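Local coordinates for protein phosphoserine aminotransferase (Bacillus circulans, PDB 2C0R) that catalyses the reversible, pyridoxal phosphate-dependent transamination of 3-phosphohydroxypyruvate to phosphoserine, using glutamate as amino donor, a step of serine biosynthesis, at residues 6-11 with 320-325; 144-149 with 161-166; 284-289 with 356-361. The protein carries 1 engineered substitution. All coordinates share one frame; numbering follows the deposited sequence.

The segments run along the chain in the order 6-11, 144-149, 161-166, 284-289, 320-325 and 356-361. Contact 2 falls between the two halves of contact 1, whereas contacts 1 and 3 interleave. Contact 2 packs a loop on strand 143-149 of the seven-stranded mixed sheet of the cofactor-binding domain, its centre about 33 Å from that of contact 1 and about 37 Å from that of contact 3, on the opposite side of the chain's centre from contact 1. Contacts 1 and 3, about 18 Å apart between centres, share helix 344-361, which packs on 6-11 and 320-325 and ends in 356-361. Together they bring the N-terminal strand and the C-terminal helix into one smaller domain.

Contact 1 (6-11 with 320-325); sequences YNFNAG and EGFVGL
Tyr6 and Phe322 hold CG anti to the carbonyl carbon, beside the backbone N, with nearly equal chi1 values of -65° and -64°, and both side chains leave the same face of a two-stranded parallel sheet. The rings end up with centroids 5.0 Å apart and planes inclined at 34°, an oblique pair in which Tyr6 CD1 lies over one face of Phe322, displaced toward the rim. Phe8 is placed by the same kind of first torsion. Its side chain runs beside that of Phe322 and points the same way, with Phe8 CE1 at the edge of the Phe322 ring, 3.8 Å from Phe322 CD2. Leu325 lies alongside Phe8, with Leu325 CD2 3.6 Å from Phe8 CB.

The backbones are joined by three hydrogen bonds in parallel register: Tyr6 N to Gly321 O (3.1 Å), Val323 N to Tyr6 O (3.0 Å) and Phe8 N to Val323 O (2.8 Å). Gly321 closes helix 307-319 in a Schellman motif, and the chain passes directly from it into strand 322-323. On the opposite face, Val323 CG1 packs against the Asn9 side chain, 3.8 Å from Asn9 CG. Asn7 OD1 accepts from Asn9 N at 3.0 Å, an Asx turn with the donor above the carboxamide plane, and the turn lies where strand 6-7 gives way to loop.

Helix 344-361 meets Tyr6 and Phe8 through Ser346, while Asn7 ND2 donates to Glu39 O of the second subunit. Both ends of the Asn7 amide are therefore engaged, OD1 in the local turn and ND2 in a hydrogen bond across the dimer interface. The contact thus combines an aromatic and aliphatic face, directed into its own subunit, with a face carrying Asn7 and Val323 that meets the partner subunit.

Contact 2 (144-149 with 161-166); sequences AYLHLT and AFPDTG
Leu148 and Pro163 reach toward each other tip to tip, Leu148 CD2 lying 3.5 Å from Pro163 CD, where a strand of the central sheet in this fold-type-I aminotransferase is covered by the loop that leads to its neighbour. The other methyl of Leu148 serves Phe162: Leu148 CD1 is 3.8 Å from Phe162 CD2, and the two side chains cross at about a right angle. Leu148 CG sits between its own backbone N and carbonyl carbon, a crowded position (chi1 59°), and chi2 of 79° then sets the two methyls that meet Phe162 and Pro163.

Two residues back on the same face of the strand, Leu146 holds CG anti to the backbone N (chi1 173°). A single methyl does its touching, Leu146 CD2 approaching Thr165 CG2 to 3.7 Å and Pro163 CG to 4.0 Å. Pro163 is thereby shared between the two leucines, its CD turned to Leu148 and its CG within range of both. The contact is built entirely from carbon atoms of these five side chains. The backbones keep well apart, with the nearest CA atoms, those of Leu146 and Thr165, separated by 7.6 Å.

Further out, strand 170-173 pairs with the backbone of Leu146, and its Leu170 touches Leu146, Leu148 and Thr165. The opposite face of 144-149 packs on helix 102-114, and the strand ends at Thr149, which touches the pyridoxal phosphate. The apolar layer therefore lies behind the cofactor site, the side chain of Leu148 about 7 Å from that of Asp173, a cofactor-binding residue. Around the loop, Phe162 meets Phe188 edge-to-face. Thr165 uses its two branches differently: CG2 faces Leu146 CD2 and OG1 is hydrogen-bonded to Val168 O.

Contact 3 (284-289 with 356-361); sequences GFYRGC and HFKRSR
Phe285 holds CG anti to the backbone N (chi1 -174°), toward the helix, and its ring lies with one face against the backbone of Lys358 and its far edge toward Phe357. Lys358 CA stands 3.9 Å from the ring centroid and 17° off its normal, a CH-pi contact, while Lys358 CB and CG run on beside the same ring. The Phe285 and Phe357 side chains cross at about a right angle, with Phe285 CZ 3.7 Å from Phe357 CD2. Phe285 CD2 sits over the centre of the neighbouring Tyr286 ring, and Tyr286 OH comes within 3.7 Å of Phe357 CB.

Phe357 is gripped from another direction: Arg361 CD lies over the centre of its ring. At the end of this helix, Arg361 NH1 bonds to Ser360 OG at 2.8 Å. An alanine at Phe285 would probably leave a gap beside helix 344-361, with Lys358 CA deprived of its CH-pi partner and Phe357 CD2 of one apolar neighbour.

Lys358 NZ forms a salt bridge to Glu355. Between the two segments the contact is apolar and CH-pi in character, while the Tyr286 OH bond to Met354 O, one turn earlier in the same helix, adds a polar tie.

Contact 1 (6-11 with 320-325)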
ATOM      1  N   TYR A   6     -20.217 -13.888  11.003  1.00 13.93           N
ATOM      2  CA  TYR A   6     -20.847 -12.636  11.374  1.00 13.29           C
ATOM      3  C   TYR A   6     -19.720 -11.678  11.737  1.00 14.10           C
ATOM      4  O   TYR A   6     -19.275 -11.618  12.890  1.00 14.21           O
ATOM      5  CB  TYR A   6     -21.737 -12.845  12.582  1.00 15.41           C
ATOM      6  CG  TYR A   6     -22.910 -13.760  12.312  1.00 16.34           C
ATOM      7  CD1 TYR A   6     -23.206 -14.732  13.277  1.00 16.82           C
ATOM      8  CD2 TYR A   6     -23.698 -13.643  11.179  1.00 17.24           C
ATOM      9  CE1 TYR A   6     -24.267 -15.603  13.113  1.00 19.75           C
ATOM     10  CE2 TYR A   6     -24.761 -14.517  11.013  1.00 20.77           C
ATOM     11  CZ  TYR A   6     -25.028 -15.478  11.968  1.00 22.18           C
ATOM     12  OH  TYR A   6     -26.105 -16.337  11.791  1.00 28.10           O
ATOM     13  N   ASN A   7     -19.259 -10.973  10.715  1.00 12.76           N
ATOM     14  CA  ASN A   7     -18.014 -10.211  10.807  1.00 11.81           C
ATOM     15  C   ASN A   7     -18.250  -8.772  11.207  1.00 11.96           C
ATOM     16  O   ASN A   7     -18.758  -8.025  10.370  1.00 13.17           O
ATOM     17  CB  ASN A   7     -17.334 -10.260   9.445  1.00 13.10           C
ATOM     18  CG  ASN A   7     -15.943  -9.637   9.486  1.00 12.20           C
ATOM     19  OD1 ASN A   7     -15.514  -9.217  10.560  1.00 13.24           O
ATOM     20  ND2 ASN A   7     -15.322  -9.584   8.305  1.00 13.19           N
ATOM     21  N   PHE A   8     -17.894  -8.452  12.454  1.00 11.49           N
ATOM     22  CA  PHE A   8     -17.990  -7.099  12.978  1.00 12.33           C
ATOM     23  C   PHE A   8     -16.615  -6.465  13.174  1.00 12.01           C
ATOM     24  O   PHE A   8     -16.474  -5.515  13.924  1.00 13.33           O
ATOM     25  CB  PHE A   8     -18.761  -7.109  14.309  1.00 11.55           C
ATOM     26  CG  PHE A   8     -20.255  -7.331  14.065  1.00 11.91           C
ATOM     27  CD1 PHE A   8     -20.724  -8.625  14.122  1.00 14.01           C
ATOM     28  CD2 PHE A   8     -21.117  -6.291  13.808  1.00 14.04           C
ATOM     29  CE1 PHE A   8     -22.072  -8.876  13.912  1.00 13.07           C
ATOM     30  CE2 PHE A   8     -22.472  -6.520  13.586  1.00 12.37           C
ATOM     31  CZ  PHE A   8     -22.953  -7.831  13.652  1.00 14.24           C
ATOM     32  N   ASN A   9     -15.617  -6.930  12.438  1.00 11.83           N
ATOM     33  CA  ASN A   9     -14.302  -6.364  12.495  1.00 12.52           C
ATOM     34  C   ASN A   9     -14.341  -4.869  12.134  1.00 12.86           C
ATOM     35  O   ASN A   9     -15.123  -4.419  11.286  1.00 12.41           O
ATOM     36  CB  ASN A   9     -13.389  -7.034  11.463  1.00 13.68           C
ATOM     37  CG  ASN A   9     -12.768  -8.311  11.957  1.00 14.35           C
ATOM     38  OD1 ASN A   9     -12.488  -9.223  11.171  1.00 15.62           O
ATOM     39  ND2 ASN A   9     -12.511  -8.392  13.242  1.00 16.99           N
ATOM     40  N   ALA A  10     -13.437  -4.141  12.779  1.00 13.79           N
ATOM     41  CA  ALA A  10     -13.395  -2.683  12.738  1.00 14.83           C
ATOM     42  C   ALA A  10     -12.473  -2.184  11.645  1.00 15.42           C
ATOM     43  O   ALA A  10     -12.453  -0.986  11.422  1.00 14.09           O
ATOM     44  CB  ALA A  10     -12.935  -2.135  14.098  1.00 17.42           C
ATOM     45  N   GLY A  11     -11.710  -3.027  10.940  1.00 14.84           N
ATOM     46  CA  GLY A  11     -10.735  -2.429   9.993  1.00 19.24           C
ATOM     47  C   GLY A  11      -9.488  -3.303   9.928  1.00 17.15           C
ATOM     48  O   GLY A  11      -8.831  -3.285  10.988  1.00 21.52           O
ATOM     49  N   GLU A 320     -20.280 -18.543  18.765  1.00 20.00           N
ATOM     50  CA  GLU A 320     -21.471 -18.502  17.903  1.00 19.81           C
ATOM     51  C   GLU A 320     -21.185 -17.842  16.554  1.00 19.48           C
ATOM     52  O   GLU A 320     -22.147 -17.505  15.845  1.00 23.02           O
ATOM     53  CB  GLU A 320     -22.623 -17.743  18.575  1.00 23.52           C
ATOM     54  CG  GLU A 320     -22.955 -18.247  19.983  1.00 33.44           C
ATOM     55  CD  GLU A 320     -23.364 -19.707  19.900  1.00 38.39           C
ATOM     56  OE1 GLU A 320     -23.196 -20.444  20.907  1.00 46.09           O
ATOM     57  OE2 GLU A 320     -23.843 -20.064  18.804  1.00 34.60           O
ATOM     58  N   GLY A 321     -19.923 -17.650  16.173  1.00 18.31           N
ATOM     59  CA  GLY A 321     -19.610 -17.206  14.811  1.00 18.16           C
ATOM     60  C   GLY A 321     -19.379 -15.724  14.642  1.00 17.53           C
ATOM     61  O   GLY A 321     -19.163 -15.224  13.540  1.00 20.46           O
ATOM     62  N   PHE A 322     -19.407 -14.960  15.731  1.00 15.38           N
ATOM     63  CA  PHE A 322     -19.108 -13.556  15.682  1.00 14.05           C
ATOM     64  C   PHE A 322     -17.609 -13.290  15.754  1.00 14.33           C
ATOM     65  O   PHE A 322     -16.877 -13.926  16.502  1.00 18.12           O
ATOM     66  CB  PHE A 322     -19.784 -12.817  16.878  1.00 13.67           C
ATOM     67  CG  PHE A 322     -21.290 -12.921  16.753  1.00 14.43           C
ATOM     68  CD1 PHE A 322     -21.971 -13.945  17.410  1.00 14.95           C
ATOM     69  CD2 PHE A 322     -21.985 -11.997  15.994  1.00 14.22           C
ATOM     70  CE1 PHE A 322     -23.345 -14.040  17.291  1.00 14.75           C
ATOM     71  CE2 PHE A 322     -23.377 -12.121  15.876  1.00 15.93           C
ATOM     72  CZ  PHE A 322     -24.044 -13.148  16.519  1.00 16.29           C
ATOM     73  N   VAL A 323     -17.222 -12.303  14.949  1.00 13.09           N
ATOM     74  CA  VAL A 323     -15.828 -11.897  14.888  1.00 13.00           C
ATOM     75  C   VAL A 323     -15.715 -10.413  15.161  1.00 12.34           C
ATOM     76  O   VAL A 323     -16.479  -9.610  14.570  1.00 13.57           O
ATOM     77  CB  VAL A 323     -15.277 -12.237  13.472  1.00 18.27           C
ATOM     78  CG1 VAL A 323     -13.867 -11.726  13.307  1.00 20.49           C
ATOM     79  CG2 VAL A 323     -15.414 -13.753  13.284  1.00 19.18           C
ATOM     80  N   GLY A 324     -14.781 -10.030  16.025  1.00 13.37           N
ATOM     81  CA  GLY A 324     -14.377  -8.611  16.140  1.00 15.45           C
ATOM     82  C   GLY A 324     -15.150  -7.757  17.103  1.00 13.80           C
ATOM     83  O   GLY A 324     -14.958  -6.524  17.095  1.00 15.62           O
ATOM     84  N   LEU A 325     -15.996  -8.297  17.977  1.00 12.64           N
ATOM     85  CA  LEU A 325     -16.831  -7.459  18.844  1.00 14.61           C
ATOM     86  C   LEU A 325     -16.084  -6.902  20.043  1.00 15.04           C
ATOM     87  O   LEU A 325     -16.589  -5.974  20.682  1.00 16.54           O
ATOM     88  CB  LEU A 325     -18.050  -8.263  19.358  1.00 13.90           C
ATOM     89  CG  LEU A 325     -19.052  -8.629  18.278  1.00 13.37           C
ATOM     90  CD1 LEU A 325     -20.072  -9.621  18.768  1.00 13.16           C
ATOM     91  CD2 LEU A 325     -19.743  -7.380  17.731  1.00 14.58           C
TER

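Contact 2 (144-149 with 161-166)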
ATOM      1  N   ALA A 144      -4.272  27.278   9.126  1.00 19.23           N
ATOM      2  CA  ALA A 144      -3.948  26.768   7.812  1.00 17.79           C
ATOM      3  C   ALA A 144      -5.095  25.938   7.281  1.00 17.07           C
ATOM      4  O   ALA A 144      -5.338  25.773   6.104  1.00 18.66           O
ATOM      5  CB  ALA A 144      -2.677  25.918   7.881  1.00 17.40           C
ATOM      6  N   TYR A 145      -5.784  25.334   8.261  1.00 16.27           N
ATOM      7  CA  TYR A 145      -6.861  24.400   7.928  1.00 16.75           C
ATOM      8  C   TYR A 145      -7.567  24.066   9.244  1.00 15.59           C
ATOM      9  O   TYR A 145      -7.034  24.371  10.300  1.00 17.57           O
ATOM     10  CB  TYR A 145      -6.430  23.099   7.281  1.00 18.44           C
ATOM     11  CG  TYR A 145      -5.413  22.236   7.967  1.00 17.82           C
ATOM     12  CD1 TYR A 145      -5.754  21.332   8.977  1.00 15.58           C
ATOM     13  CD2 TYR A 145      -4.068  22.314   7.607  1.00 16.86           C
ATOM     14  CE1 TYR A 145      -4.775  20.562   9.594  1.00 16.47           C
ATOM     15  CE2 TYR A 145      -3.093  21.528   8.204  1.00 17.95           C
ATOM     16  CZ  TYR A 145      -3.450  20.645   9.197  1.00 14.51           C
ATOM     17  OH  TYR A 145      -2.519  19.838   9.822  1.00 15.48           O
ATOM     18  N   LEU A 146      -8.740  23.459   9.109  1.00 14.74           N
ATOM     19  CA  LEU A 146      -9.418  22.875  10.253  1.00 15.97           C
ATOM     20  C   LEU A 146      -9.576  21.383   9.951  1.00 15.33           C
ATOM     21  O   LEU A 146     -10.178  21.098   8.907  1.00 16.69           O
ATOM     22  CB  LEU A 146     -10.790  23.496  10.531  1.00 19.08           C
ATOM     23  CG  LEU A 146     -11.576  22.763  11.638  1.00 21.07           C
ATOM     24  CD1 LEU A 146     -10.997  23.069  13.006  1.00 21.19           C
ATOM     25  CD2 LEU A 146     -13.045  23.121  11.570  1.00 23.74           C
ATOM     26  N   HIS A 147      -9.077  20.506  10.805  1.00 14.04           N
ATOM     27  CA  HIS A 147      -9.189  19.065  10.608  1.00 13.68           C
ATOM     28  C   HIS A 147     -10.203  18.497  11.616  1.00 13.18           C
ATOM     29  O   HIS A 147     -10.131  18.805  12.786  1.00 14.52           O
ATOM     30  CB  HIS A 147      -7.821  18.467  10.850  1.00 14.59           C
ATOM     31  CG  HIS A 147      -7.768  16.985  10.678  1.00 12.98           C
ATOM     32  ND1 HIS A 147      -8.267  16.091  11.617  1.00 14.07           N
ATOM     33  CD2 HIS A 147      -7.242  16.240   9.688  1.00 14.59           C
ATOM     34  CE1 HIS A 147      -8.055  14.854  11.147  1.00 11.91           C
ATOM     35  NE2 HIS A 147      -7.433  14.911   9.975  1.00 12.95           N
ATOM     36  N   LEU A 148     -11.127  17.714  11.094  1.00 13.25           N
ATOM     37  CA  LEU A 148     -12.006  16.944  11.964  1.00 13.06           C
ATOM     38  C   LEU A 148     -11.977  15.494  11.524  1.00 12.76           C
ATOM     39  O   LEU A 148     -11.563  15.162  10.403  1.00 12.57           O
ATOM     40  CB  LEU A 148     -13.416  17.530  11.969  1.00 14.80           C
ATOM     41  CG  LEU A 148     -14.202  17.649  10.670  1.00 18.19           C
ATOM     42  CD1 LEU A 148     -14.840  16.358  10.192  1.00 17.93           C
ATOM     43  CD2 LEU A 148     -15.347  18.666  10.822  1.00 18.62           C
ATOM     44  N   THR A 149     -12.460  14.682  12.419  1.00 11.80           N
ATOM     45  CA  THR A 149     -12.643  13.250  12.226  1.00 11.60           C
ATOM     46  C   THR A 149     -14.134  13.012  12.151  1.00 12.23           C
ATOM     47  O   THR A 149     -14.827  13.243  13.161  1.00 13.50           O
ATOM     48  CB  THR A 149     -12.003  12.514  13.420  1.00 12.20           C
ATOM     49  OG1 THR A 149     -10.685  13.058  13.589  1.00 12.98           O
ATOM     50  CG2 THR A 149     -11.887  11.032  13.174  1.00 12.89           C
ATOM     51  N   ALA A 161     -23.130  16.474  10.833  1.00 16.25           N
ATOM     52  CA  ALA A 161     -23.015  17.638   9.974  1.00 18.01           C
ATOM     53  C   ALA A 161     -21.662  18.286  10.257  1.00 15.65           C
ATOM     54  O   ALA A 161     -21.083  18.077  11.322  1.00 17.30           O
ATOM     55  CB  ALA A 161     -24.114  18.659  10.242  1.00 18.98           C
ATOM     56  N   PHE A 162     -21.197  19.057   9.304  1.00 15.16           N
ATOM     57  CA  PHE A 162     -19.870  19.658   9.297  1.00 16.86           C
ATOM     58  C   PHE A 162     -19.994  21.183   9.257  1.00 18.40           C
ATOM     59  O   PHE A 162     -20.954  21.743   8.716  1.00 19.73           O
ATOM     60  CB  PHE A 162     -19.102  19.157   8.079  1.00 15.71           C
ATOM     61  CG  PHE A 162     -19.094  17.628   8.038  1.00 16.35           C
ATOM     62  CD1 PHE A 162     -19.781  16.970   7.032  1.00 18.69           C
ATOM     63  CD2 PHE A 162     -18.393  16.918   8.994  1.00 16.61           C
ATOM     64  CE1 PHE A 162     -19.766  15.586   6.959  1.00 17.51           C
ATOM     65  CE2 PHE A 162     -18.435  15.525   8.924  1.00 16.81           C
ATOM     66  CZ  PHE A 162     -19.133  14.842   7.936  1.00 17.60           C
ATOM     67  N   PRO A 163     -18.983  21.806   9.843  1.00 20.27           N
ATOM     68  CA  PRO A 163     -18.996  23.271   9.988  1.00 20.29           C
ATOM     69  C   PRO A 163     -18.622  23.933   8.673  1.00 18.77           C
ATOM     70  O   PRO A 163     -17.973  23.361   7.794  1.00 20.05           O
ATOM     71  CB  PRO A 163     -17.878  23.509  10.998  1.00 23.12           C
ATOM     72  CG  PRO A 163     -16.884  22.445  10.601  1.00 23.71           C
ATOM     73  CD  PRO A 163     -17.744  21.197  10.390  1.00 19.16           C
ATOM     74  N   ASP A 164     -19.039  25.182   8.556  1.00 23.37           N
ATOM     75  CA  ASP A 164     -18.643  25.984   7.400  1.00 20.97           C
ATOM     76  C   ASP A 164     -17.457  26.825   7.855  1.00 22.04           C
ATOM     77  O   ASP A 164     -17.599  27.600   8.798  1.00 28.44           O
ATOM     78  CB  ASP A 164     -19.805  26.809   6.875  1.00 25.65           C
ATOM     79  CG  ASP A 164     -20.969  26.029   6.296  1.00 34.49           C
ATOM     80  OD1 ASP A 164     -20.764  25.037   5.538  1.00 49.62           O
ATOM     81  OD2 ASP A 164     -22.147  26.395   6.568  1.00 56.78           O
ATOM     82  N   THR A 165     -16.323  26.658   7.227  1.00 23.22           N
ATOM     83  CA  THR A 165     -15.091  27.274   7.733  1.00 22.50           C
ATOM     84  C   THR A 165     -14.667  28.450   6.890  1.00 20.93           C
ATOM     85  O   THR A 165     -13.566  28.956   7.086  1.00 22.42           O
ATOM     86  CB  THR A 165     -13.990  26.197   7.795  1.00 22.18           C
ATOM     87  OG1 THR A 165     -13.840  25.575   6.514  1.00 21.70           O
ATOM     88  CG2 THR A 165     -14.439  25.089   8.759  1.00 24.48           C
ATOM     89  N   GLY A 166     -15.519  28.873   5.980  1.00 23.79           N
ATOM     90  CA  GLY A 166     -15.206  30.056   5.153  1.00 26.01           C
ATOM     91  C   GLY A 166     -13.951  29.797   4.334  1.00 22.64           C
ATOM     92  O   GLY A 166     -13.809  28.761   3.681  1.00 21.66           O
TER

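Contact 3 (284-289 with 356-361)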
ATOM      1  N   GLY A 284     -30.606  -1.982  31.354  1.00 14.48           N
ATOM      2  CA  GLY A 284     -29.342  -1.490  31.903  1.00 15.55           C
ATOM      3  C   GLY A 284     -28.237  -2.508  31.746  1.00 15.39           C
ATOM      4  O   GLY A 284     -27.096  -2.275  32.170  1.00 16.27           O
ATOM      5  N   PHE A 285     -28.540  -3.656  31.127  1.00 14.20           N
ATOM      6  CA  PHE A 285     -27.487  -4.679  31.012  1.00 14.97           C
ATOM      7  C   PHE A 285     -26.402  -4.305  30.006  1.00 16.03           C
ATOM      8  O   PHE A 285     -25.238  -4.651  30.188  1.00 16.62           O
ATOM      9  CB  PHE A 285     -28.118  -5.998  30.586  1.00 15.12           C
ATOM     10  CG  PHE A 285     -27.156  -7.177  30.569  1.00 16.17           C
ATOM     11  CD1 PHE A 285     -26.865  -7.922  31.702  1.00 20.50           C
ATOM     12  CD2 PHE A 285     -26.512  -7.535  29.386  1.00 14.42           C
ATOM     13  CE1 PHE A 285     -25.973  -8.986  31.689  1.00 18.07           C
ATOM     14  CE2 PHE A 285     -25.646  -8.609  29.376  1.00 16.31           C
ATOM     15  CZ  PHE A 285     -25.363  -9.361  30.492  1.00 17.85           C
ATOM     16  N   TYR A 286     -26.803  -3.624  28.945  1.00 14.84           N
ATOM     17  CA  TYR A 286     -25.932  -3.043  27.954  1.00 14.03           C
ATOM     18  C   TYR A 286     -26.024  -1.514  28.074  1.00 13.85           C
ATOM     19  O   TYR A 286     -27.131  -1.008  28.209  1.00 16.73           O
ATOM     20  CB  TYR A 286     -26.276  -3.416  26.504  1.00 15.92           C
ATOM     21  CG  TYR A 286     -26.181  -4.927  26.281  1.00 16.35           C
ATOM     22  CD1 TYR A 286     -27.342  -5.632  25.978  1.00 16.10           C
ATOM     23  CD2 TYR A 286     -24.973  -5.607  26.390  1.00 17.54           C
ATOM     24  CE1 TYR A 286     -27.293  -6.994  25.771  1.00 15.53           C
ATOM     25  CE2 TYR A 286     -24.933  -6.980  26.200  1.00 16.31           C
ATOM     26  CZ  TYR A 286     -26.110  -7.657  25.894  1.00 15.50           C
ATOM     27  OH  TYR A 286     -26.120  -9.016  25.700  1.00 16.25           O
ATOM     28  N   ARG A 287     -24.937  -0.782  28.024  1.00 13.46           N
ATOM     29  CA  ARG A 287     -24.968   0.663  28.061  1.00 17.23           C
ATOM     30  C   ARG A 287     -24.113   1.214  26.910  1.00 15.88           C
ATOM     31  O   ARG A 287     -23.009   0.688  26.663  1.00 18.11           O
ATOM     32  CB  ARG A 287     -24.350   1.246  29.312  1.00 21.65           C
ATOM     33  CG  ARG A 287     -24.966   0.967  30.647  1.00 30.56           C
ATOM     34  CD  ARG A 287     -24.122   1.234  31.873  1.00 36.09           C
ATOM     35  NE  ARG A 287     -22.711   1.570  31.762  1.00 38.50           N
ATOM     36  CZ  ARG A 287     -21.690   0.799  32.140  1.00 36.36           C
ATOM     37  NH1 ARG A 287     -21.869  -0.416  32.650  1.00 55.75           N
ATOM     38  NH2 ARG A 287     -20.455   1.249  31.979  1.00 44.88           N
ATOM     39  N   GLY A 288     -24.589   2.252  26.271  1.00 18.36           N
ATOM     40  CA  GLY A 288     -23.754   2.835  25.209  1.00 20.18           C
ATOM     41  C   GLY A 288     -22.548   3.593  25.758  1.00 21.70           C
ATOM     42  O   GLY A 288     -22.492   3.882  26.960  1.00 32.97           O
ATOM     43  N   CYS A 289     -21.557   3.967  24.951  1.00 23.62           N
ATOM     44  CA  CYS A 289     -20.298   4.603  25.362  1.00 28.12           C
ATOM     45  C   CYS A 289     -20.046   6.044  24.936  1.00 27.68           C
ATOM     46  O   CYS A 289     -18.954   6.685  25.197  1.00 23.83           O
ATOM     47  CB  CYS A 289     -19.111   3.790  24.795  1.00 23.19           C
ATOM     48  SG  CYS A 289     -18.968   2.292  25.793  1.00 26.32           S
ATOM     49  N   HIS A 356     -30.002 -13.319  24.215  1.00 16.77           N
ATOM     50  CA  HIS A 356     -29.643 -14.534  24.935  1.00 17.70           C
ATOM     51  C   HIS A 356     -28.643 -14.272  26.065  1.00 17.91           C
ATOM     52  O   HIS A 356     -28.798 -14.785  27.196  1.00 17.69           O
ATOM     53  CB  HIS A 356     -29.020 -15.610  24.027  1.00 17.60           C
ATOM     54  CG  HIS A 356     -28.409 -16.760  24.786  1.00 26.83           C
ATOM     55  ND1 HIS A 356     -29.152 -17.685  25.503  1.00 30.24           N
ATOM     56  CD2 HIS A 356     -27.123 -17.157  24.956  1.00 28.71           C
ATOM     57  CE1 HIS A 356     -28.388 -18.584  26.083  1.00 29.42           C
ATOM     58  NE2 HIS A 356     -27.136 -18.283  25.755  1.00 30.01           N
ATOM     59  N   PHE A 357     -27.599 -13.514  25.774  1.00 16.84           N
ATOM     60  CA  PHE A 357     -26.577 -13.320  26.814  1.00 15.27           C
ATOM     61  C   PHE A 357     -27.135 -12.525  27.971  1.00 15.65           C
ATOM     62  O   PHE A 357     -26.867 -12.815  29.130  1.00 17.38           O
ATOM     63  CB  PHE A 357     -25.356 -12.654  26.149  1.00 16.47           C
ATOM     64  CG  PHE A 357     -24.133 -12.691  27.038  1.00 17.59           C
ATOM     65  CD1 PHE A 357     -23.243 -13.740  26.957  1.00 16.83           C
ATOM     66  CD2 PHE A 357     -23.920 -11.664  27.951  1.00 15.61           C
ATOM     67  CE1 PHE A 357     -22.125 -13.720  27.768  1.00 18.86           C
ATOM     68  CE2 PHE A 357     -22.800 -11.654  28.756  1.00 17.55           C
ATOM     69  CZ  PHE A 357     -21.920 -12.721  28.695  1.00 16.55           C
ATOM     70  N   LYS A 358     -27.949 -11.526  27.658  1.00 15.42           N
ATOM     71  CA  LYS A 358     -28.624 -10.769  28.729  1.00 15.13           C
ATOM     72  C   LYS A 358     -29.511 -11.577  29.626  1.00 16.61           C
ATOM     73  O   LYS A 358     -29.510 -11.462  30.853  1.00 20.08           O
ATOM     74  CB  LYS A 358     -29.439  -9.683  27.989  1.00 17.73           C
ATOM     75  CG  LYS A 358     -30.344  -8.860  28.918  1.00 17.48           C
ATOM     76  CD  LYS A 358     -31.074  -7.841  28.043  1.00 16.90           C
ATOM     77  CE  LYS A 358     -32.190  -8.456  27.217  1.00 16.90           C
ATOM     78  NZ  LYS A 358     -32.838  -7.403  26.380  1.00 18.32           N
ATOM     79  N   ARG A 359     -30.328 -12.414  28.958  1.00 16.84           N
ATOM     80  CA  ARG A 359     -31.221 -13.283  29.705  1.00 20.89           C
ATOM     81  C   ARG A 359     -30.486 -14.284  30.591  1.00 21.70           C
ATOM     82  O   ARG A 359     -31.038 -14.609  31.660  1.00 26.39           O
ATOM     83  CB  ARG A 359     -32.150 -14.051  28.731  1.00 25.03           C
ATOM     84  CG  ARG A 359     -33.199 -13.210  28.037  1.00 30.62           C
ATOM     85  CD  ARG A 359     -34.218 -14.037  27.291  1.00 41.41           C
ATOM     86  NE  ARG A 359     -33.776 -14.586  26.016  1.00 52.05           N
ATOM     87  CZ  ARG A 359     -34.461 -14.491  24.883  1.00 56.16           C
ATOM     88  NH1 ARG A 359     -35.631 -13.859  24.873  1.00 55.52           N
ATOM     89  NH2 ARG A 359     -33.965 -15.033  23.781  1.00 67.00           N
ATOM     90  N   SER A 360     -29.356 -14.828  30.160  1.00 19.19           N
ATOM     91  CA  SER A 360     -28.634 -15.849  30.919  1.00 19.91           C
ATOM     92  C   SER A 360     -27.637 -15.251  31.898  1.00 22.10           C
ATOM     93  O   SER A 360     -27.279 -15.851  32.924  1.00 26.21           O
ATOM     94  CB  SER A 360     -27.978 -16.824  29.915  1.00 19.67           C
ATOM     95  OG  SER A 360     -27.123 -16.129  29.021  1.00 18.29           O
ATOM     96  N   ARG A 361     -27.167 -14.028  31.658  1.00 18.46           N
ATOM     97  CA  ARG A 361     -26.099 -13.515  32.529  1.00 20.29           C
ATOM     98  C   ARG A 361     -26.562 -12.333  33.369  1.00 23.02           C
ATOM     99  O   ARG A 361     -25.825 -11.794  34.200  1.00 30.59           O
ATOM    100  CB  ARG A 361     -24.844 -13.100  31.741  1.00 18.61           C
ATOM    101  CG  ARG A 361     -23.869 -14.267  31.565  1.00 20.73           C
ATOM    102  CD  ARG A 361     -24.370 -15.189  30.431  1.00 23.06           C
ATOM    103  NE  ARG A 361     -23.267 -15.992  29.943  1.00 20.66           N
ATOM    104  CZ  ARG A 361     -23.351 -16.891  28.960  1.00 20.71           C
ATOM    105  NH1 ARG A 361     -24.526 -17.101  28.364  1.00 22.28           N
ATOM    106  NH2 ARG A 361     -22.231 -17.525  28.642  1.00 23.74           N
TER